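Local coordinates for protein fumarate lyase (Mesorhizobium sp., PDB 3C8T) that is a member of the fumarate lyase superfamily, largely helical and assembled as a tetramer of identical chains, at residues L388-A393 / T398-V403; S253-M256 / E262-E265. One frame throughout, in Å; residues are numbered along the deposited sequence.

Contact 1: residues L388-A393 / T398-V403; sequences LGCRRA and TGLFEV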
ATOM      1  N   LEU A 388       0.619 -43.186  17.844  1.00 43.15           N
ATOM      2  CA  LEU A 388       1.123 -44.458  17.342  1.00 43.60           C
ATOM      3  C   LEU A 388       0.087 -45.200  16.485  1.00 43.30           C
ATOM      4  O   LEU A 388       0.417 -45.724  15.408  1.00 43.78           O
ATOM      5  CB  LEU A 388       1.570 -45.340  18.519  1.00 43.63           C
ATOM      6  CG  LEU A 388       2.209 -46.709  18.224  1.00 45.64           C
ATOM      7  CD1 LEU A 388       3.424 -46.603  17.302  1.00 47.86           C
ATOM      8  CD2 LEU A 388       2.569 -47.476  19.501  1.00 44.55           C
ATOM      9  N   GLY A 389      -1.151 -45.282  16.965  1.00 42.80           N
ATOM     10  CA  GLY A 389      -2.248 -45.838  16.166  1.00 42.40           C
ATOM     11  C   GLY A 389      -2.411 -45.082  14.847  1.00 42.53           C
ATOM     12  O   GLY A 389      -2.623 -45.698  13.809  1.00 41.93           O
ATOM     13  N   CYS A 390      -2.295 -43.747  14.897  1.00 43.11           N
ATOM     14  CA  CYS A 390      -2.390 -42.887  13.719  1.00 43.96           C
ATOM     15  C   CYS A 390      -1.232 -43.067  12.728  1.00 46.00           C
ATOM     16  O   CYS A 390      -1.472 -43.114  11.511  1.00 45.37           O
ATOM     17  CB  CYS A 390      -2.493 -41.414  14.119  1.00 44.12           C
ATOM     18  SG  CYS A 390      -4.073 -40.922  14.875  1.00 42.30           S
ATOM     19  N   ARG A 391       0.018 -43.151  13.229  1.00 47.15           N
ATOM     20  CA  ARG A 391       1.158 -43.407  12.336  1.00 49.13           C
ATOM     21  C   ARG A 391       0.975 -44.723  11.587  1.00 48.31           C
ATOM     22  O   ARG A 391       1.258 -44.804  10.384  1.00 48.95           O
ATOM     23  CB  ARG A 391       2.510 -43.405  13.078  1.00 49.41           C
ATOM     24  CG  ARG A 391       2.800 -42.127  13.870  1.00 52.57           C
ATOM     25  CD  ARG A 391       4.279 -41.995  14.299  1.00 53.08           C
ATOM     26  NE  ARG A 391       5.113 -41.458  13.213  1.00 61.11           N
ATOM     27  CZ  ARG A 391       6.150 -40.622  13.382  1.00 64.22           C
ATOM     28  NH1 ARG A 391       6.493 -40.213  14.604  1.00 65.24           N
ATOM     29  NH2 ARG A 391       6.850 -40.191  12.325  1.00 63.25           N
ATOM     30  N   ARG A 392       0.475 -45.745  12.277  1.00 47.95           N
ATOM     31  CA  ARG A 392       0.276 -47.062  11.659  1.00 47.54           C
ATOM     32  C   ARG A 392      -0.874 -47.104  10.675  1.00 47.64           C
ATOM     33  O   ARG A 392      -0.795 -47.813   9.684  1.00 48.33           O
ATOM     34  CB  ARG A 392       0.076 -48.156  12.704  1.00 47.24           C
ATOM     35  CG  ARG A 392       1.285 -48.435  13.561  1.00 46.19           C
ATOM     36  CD  ARG A 392       0.891 -49.269  14.774  1.00 45.12           C
ATOM     37  NE  ARG A 392       2.063 -49.574  15.570  1.00 45.40           N
ATOM     38  CZ  ARG A 392       2.051 -50.245  16.717  1.00 48.99           C
ATOM     39  NH1 ARG A 392       0.906 -50.703  17.237  1.00 46.46           N
ATOM     40  NH2 ARG A 392       3.203 -50.461  17.350  1.00 49.87           N
ATOM     41  N   ALA A 393      -1.958 -46.388  10.962  1.00 48.12           N
ATOM     42  CA  ALA A 393      -3.088 -46.308  10.030  1.00 48.56           C
ATOM     43  C   ALA A 393      -2.619 -45.699   8.689  1.00 49.19           C
ATOM     44  O   ALA A 393      -2.934 -46.226   7.609  1.00 49.29           O
ATOM     45  CB  ALA A 393      -4.219 -45.494  10.648  1.00 48.06           C
ATOM     46  N   THR A 398      -4.658 -47.971   5.926  1.00 51.03           N
ATOM     47  CA  THR A 398      -5.963 -48.431   6.437  1.00 48.39           C
ATOM     48  C   THR A 398      -6.611 -47.387   7.394  1.00 47.30           C
ATOM     49  O   THR A 398      -5.980 -46.364   7.735  1.00 47.35           O
ATOM     50  CB  THR A 398      -5.832 -49.814   7.107  1.00 48.62           C
ATOM     51  OG1 THR A 398      -7.136 -50.330   7.432  1.00 48.85           O
ATOM     52  CG2 THR A 398      -4.951 -49.750   8.362  1.00 47.75           C
ATOM     53  N   GLY A 399      -7.853 -47.637   7.820  1.00 44.77           N
ATOM     54  CA  GLY A 399      -8.547 -46.748   8.767  1.00 42.23           C
ATOM     55  C   GLY A 399      -8.052 -46.813  10.214  1.00 40.85           C
ATOM     56  O   GLY A 399      -7.507 -47.827  10.680  1.00 39.34           O
ATOM     57  N   LEU A 400      -8.245 -45.721  10.943  1.00 39.58           N
ATOM     58  CA  LEU A 400      -7.836 -45.699  12.335  1.00 37.81           C
ATOM     59  C   LEU A 400      -8.516 -46.772  13.207  1.00 37.56           C
ATOM     60  O   LEU A 400      -7.842 -47.367  14.064  1.00 36.97           O
ATOM     61  CB  LEU A 400      -7.982 -44.297  12.939  1.00 37.81           C
ATOM     62  CG  LEU A 400      -7.547 -44.128  14.411  1.00 36.12           C
ATOM     63  CD1 LEU A 400      -6.045 -44.381  14.649  1.00 34.05           C
ATOM     64  CD2 LEU A 400      -7.982 -42.793  14.975  1.00 37.58           C
ATOM     65  N   PHE A 401      -9.817 -47.015  13.007  1.00 37.19           N
ATOM     66  CA  PHE A 401     -10.534 -48.054  13.797  1.00 37.90           C
ATOM     67  C   PHE A 401      -9.885 -49.442  13.629  1.00 38.19           C
ATOM     68  O   PHE A 401      -9.673 -50.157  14.628  1.00 36.94           O
ATOM     69  CB  PHE A 401     -12.044 -48.166  13.480  1.00 37.56           C
ATOM     70  CG  PHE A 401     -12.682 -49.433  14.050  1.00 37.61           C
ATOM     71  CD1 PHE A 401     -12.911 -49.559  15.419  1.00 37.41           C
ATOM     72  CD2 PHE A 401     -13.002 -50.522  13.217  1.00 39.89           C
ATOM     73  CE1 PHE A 401     -13.449 -50.731  15.972  1.00 35.77           C
ATOM     74  CE2 PHE A 401     -13.550 -51.704  13.750  1.00 38.34           C
ATOM     75  CZ  PHE A 401     -13.775 -51.804  15.126  1.00 38.58           C
ATOM     76  N   GLU A 402      -9.583 -49.795  12.372  1.00 38.31           N
ATOM     77  CA  GLU A 402      -8.954 -51.076  12.072  1.00 39.92           C
ATOM     78  C   GLU A 402      -7.546 -51.224  12.689  1.00 39.01           C
ATOM     79  O   GLU A 402      -7.109 -52.328  12.939  1.00 38.30           O
ATOM     80  CB  GLU A 402      -8.918 -51.381  10.570  1.00 40.21           C
ATOM     81  CG  GLU A 402     -10.280 -51.380   9.783  1.00 47.04           C
ATOM     82  CD  GLU A 402     -11.391 -52.338  10.299  1.00 54.59           C
ATOM     83  OE1 GLU A 402     -12.561 -52.166   9.837  1.00 58.29           O
ATOM     84  OE2 GLU A 402     -11.126 -53.260  11.122  1.00 57.30           O
ATOM     85  N   VAL A 403      -6.848 -50.125  12.948  1.00 39.60           N
ATOM     86  CA  VAL A 403      -5.563 -50.214  13.658  1.00 39.93           C
ATOM     87  C   VAL A 403      -5.817 -50.328  15.159  1.00 41.07           C
ATOM     88  O   VAL A 403      -5.310 -51.259  15.815  1.00 42.21           O
ATOM     89  CB  VAL A 403      -4.632 -49.025  13.340  1.00 40.35           C
ATOM     90  CG1 VAL A 403      -3.339 -49.097  14.143  1.00 38.90           C
ATOM     91  CG2 VAL A 403      -4.289 -48.984  11.840  1.00 39.52           C
TER
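Val403 and Leu400 pack against Gly389, Cys390 and Ala393 at a turn between two consecutive helices of the C-terminal region related to adenylosuccinate lyase, where helix 379-395 gives way to the short helix 400-404. Apolar contacts make up most of it. Val403 sets both methyl groups against one side of the longer helix: CG1, anti to the backbone N (chi1 177°), rests 3.8 Å from CB of Arg392 and 3.5 Å from the carbonyl O of Gly389, while CG2 turns to Ala393. Leu400 likewise has CG anti to its own backbone N, and its CD1 lies over the peptide between Gly389 and Cys390, 3.7 Å from C of Gly389. CD1 of Leu400 and CG1 of Val403 thus both lie against the backbone at Gly389. On the flank, SG of Cys390 meets the same CD1 of Leu400 at 4.0 Å, and Leu363 covers the cysteine from a neighbouring loop.

One backbone hydrogen bond crosses the turn. N of Thr398 donates to O of Ala393 at 3.0 Å, with the donor in the carbonyl plane and an N-H...O angle of 150°. Gly399 then takes the N-cap position of helix 400-404, its O accepting a hydrogen bond from N of Val403. On the side of helix 400-404 turned from helix 379-395, Phe401 packs on helix 416-422, and OE2 of Glu402 forms a salt bridge with NH1 of Arg405. The tightest fit falls between the helices, where CG2 of Val403 sits 3.4 Å from CA of Ala393 and 3.7 Å from its CB.

Contact 2: residues S253-M256 / E262-E265; sequences SIMM and EVAE
The chain leaves helix 229-255 and returns through a short loop into strand 263-264, with N of Glu262 bonded to O of Met255 at 3.0 Å, the N-H...O angle 152° and the donor tilted 23° from the carbonyl plane. Two methionines fill the angle between helix end and strand. Met255 bends at chi3 (68°), which brings its CE back to CG1 of Val263 at 3.6 Å. The same methyl lies 3.4 Å from OE1 of Glu262, whose side chain passes that of Met255 at about a right angle. Met256 runs in the direction of the strand: CG sits 3.3 Å from O of Val263, and SD reaches CG of Glu265 at 3.9 Å. Val263 fits between the two, its CG2 touching CB of Met255 and CG of Met256.

Both glutamates have polar partners beyond the two segments. OE2 of Glu262 forms a salt bridge with NH2 of Arg149 and accepts a hydrogen bond from ND2 of Asn356, and Glu265 accepts from the backbone N atoms of Ser285 and Cys286 at the start of helix 284-306. The contact turns the chain from the long helix 229-255 of the helical body into a two-stranded antiparallel sheet with strand 347-348, shortly before the unmodelled residues 267-281. Helix 350-357 covers Met255 and Val263 through Met353, and two further subunits close in on the helix end, Gln153 of the second subunit on Met256 and Phe311 of the third on Met255.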
ATOM      1  N   SER A 253     -14.094 -20.361  -3.130  1.00 28.30           N
ATOM      2  CA  SER A 253     -13.349 -20.735  -4.344  1.00 28.30           C
ATOM      3  C   SER A 253     -12.463 -21.952  -4.110  1.00 27.80           C
ATOM      4  O   SER A 253     -12.284 -22.770  -5.002  1.00 28.26           O
ATOM      5  CB  SER A 253     -12.583 -19.552  -4.948  1.00 28.22           C
ATOM      6  OG  SER A 253     -11.559 -19.156  -4.113  1.00 30.02           O
ATOM      7  N   ILE A 254     -11.936 -22.099  -2.896  1.00 28.17           N
ATOM      8  CA  ILE A 254     -11.124 -23.272  -2.567  1.00 28.07           C
ATOM      9  C   ILE A 254     -12.039 -24.508  -2.368  1.00 27.98           C
ATOM     10  O   ILE A 254     -11.734 -25.589  -2.830  1.00 27.98           O
ATOM     11  CB  ILE A 254     -10.221 -23.043  -1.362  1.00 28.68           C
ATOM     12  CG1 ILE A 254      -9.177 -21.930  -1.660  1.00 30.16           C
ATOM     13  CG2 ILE A 254      -9.625 -24.426  -0.906  1.00 29.88           C
ATOM     14  CD1 ILE A 254      -8.278 -21.506  -0.403  1.00 27.05           C
ATOM     15  N   MET A 255     -13.207 -24.325  -1.784  1.00 27.54           N
ATOM     16  CA  MET A 255     -14.137 -25.455  -1.697  1.00 29.15           C
ATOM     17  C   MET A 255     -14.646 -25.906  -3.115  1.00 29.31           C
ATOM     18  O   MET A 255     -15.169 -27.015  -3.254  1.00 30.31           O
ATOM     19  CB  MET A 255     -15.294 -25.136  -0.723  1.00 28.27           C
ATOM     20  CG  MET A 255     -14.913 -25.071   0.790  1.00 27.63           C
ATOM     21  SD  MET A 255     -16.264 -24.323   1.795  1.00 30.32           S
ATOM     22  CE  MET A 255     -17.454 -25.568   1.644  1.00 26.83           C
ATOM     23  N   MET A 256     -14.467 -25.063  -4.143  1.00 29.67           N
ATOM     24  CA  MET A 256     -14.797 -25.412  -5.564  1.00 30.08           C
ATOM     25  C   MET A 256     -13.703 -26.152  -6.314  1.00 30.28           C
ATOM     26  O   MET A 256     -13.888 -26.565  -7.468  1.00 30.44           O
ATOM     27  CB  MET A 256     -15.249 -24.178  -6.365  1.00 30.13           C
ATOM     28  CG  MET A 256     -16.668 -23.667  -5.995  1.00 31.64           C
ATOM     29  SD  MET A 256     -17.236 -22.191  -6.919  1.00 30.36           S
ATOM     30  CE  MET A 256     -17.405 -22.840  -8.567  1.00 32.94           C
ATOM     31  N   GLU A 262     -17.259 -29.096  -2.710  1.00 26.82           N
ATOM     32  CA  GLU A 262     -18.188 -29.019  -1.597  1.00 27.79           C
ATOM     33  C   GLU A 262     -19.304 -27.983  -1.771  1.00 28.20           C
ATOM     34  O   GLU A 262     -20.324 -28.078  -1.097  1.00 27.30           O
ATOM     35  CB  GLU A 262     -17.452 -28.796  -0.288  1.00 27.08           C
ATOM     36  CG  GLU A 262     -16.636 -29.986   0.107  1.00 28.99           C
ATOM     37  CD  GLU A 262     -15.795 -29.736   1.335  1.00 33.05           C
ATOM     38  OE1 GLU A 262     -15.750 -28.557   1.793  1.00 32.41           O
ATOM     39  OE2 GLU A 262     -15.178 -30.709   1.832  1.00 28.62           O
ATOM     40  N   VAL A 263     -19.080 -27.010  -2.665  1.00 29.50           N
ATOM     41  CA  VAL A 263     -20.055 -25.972  -3.030  1.00 29.64           C
ATOM     42  C   VAL A 263     -19.875 -25.539  -4.491  1.00 30.96           C
ATOM     43  O   VAL A 263     -18.898 -25.903  -5.150  1.00 30.94           O
ATOM     44  CB  VAL A 263     -19.965 -24.668  -2.130  1.00 29.73           C
ATOM     45  CG1 VAL A 263     -20.199 -24.969  -0.636  1.00 28.39           C
ATOM     46  CG2 VAL A 263     -18.670 -23.893  -2.379  1.00 27.89           C
ATOM     47  N   ALA A 264     -20.823 -24.735  -4.970  1.00 30.98           N
ATOM     48  CA  ALA A 264     -20.764 -24.132  -6.273  1.00 31.99           C
ATOM     49  C   ALA A 264     -21.552 -22.816  -6.233  1.00 32.37           C
ATOM     50  O   ALA A 264     -22.567 -22.690  -5.504  1.00 32.21           O
ATOM     51  CB  ALA A 264     -21.343 -25.112  -7.384  1.00 32.54           C
ATOM     52  N   GLU A 265     -21.065 -21.842  -6.993  1.00 32.58           N
ATOM     53  CA  GLU A 265     -21.675 -20.529  -7.125  1.00 34.24           C
ATOM     54  C   GLU A 265     -22.957 -20.734  -7.890  1.00 34.41           C
ATOM     55  O   GLU A 265     -23.048 -21.686  -8.638  1.00 33.55           O
ATOM     56  CB  GLU A 265     -20.763 -19.593  -7.960  1.00 33.67           C
ATOM     57  CG  GLU A 265     -19.515 -19.038  -7.193  1.00 35.28           C
ATOM     58  CD  GLU A 265     -18.860 -17.804  -7.890  1.00 36.46           C
ATOM     59  OE1 GLU A 265     -19.370 -17.334  -8.956  1.00 33.71           O
ATOM     60  OE2 GLU A 265     -17.858 -17.292  -7.327  1.00 37.62           O
TER

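Both contacts close a short turn after a helix, and in each a backbone N-H beyond the turn bonds to a helix-side carbonyl O. Contact 1 joins two helices in the C-terminal region, its centre about 46 Å from the centre of the chain; it is buried, yet no other subunit touches it. Contact 2 joins helix to strand, its centre about 22 Å from that of the chain, partly buried and with two other subunits against it. In the former, leucine and valine methyl groups meet a helix backbone and small side chains; in the latter, methionines lie beside glutamates whose carboxylates are bound by outside residues. No element is shared; nearest atoms are about 19 Å apart.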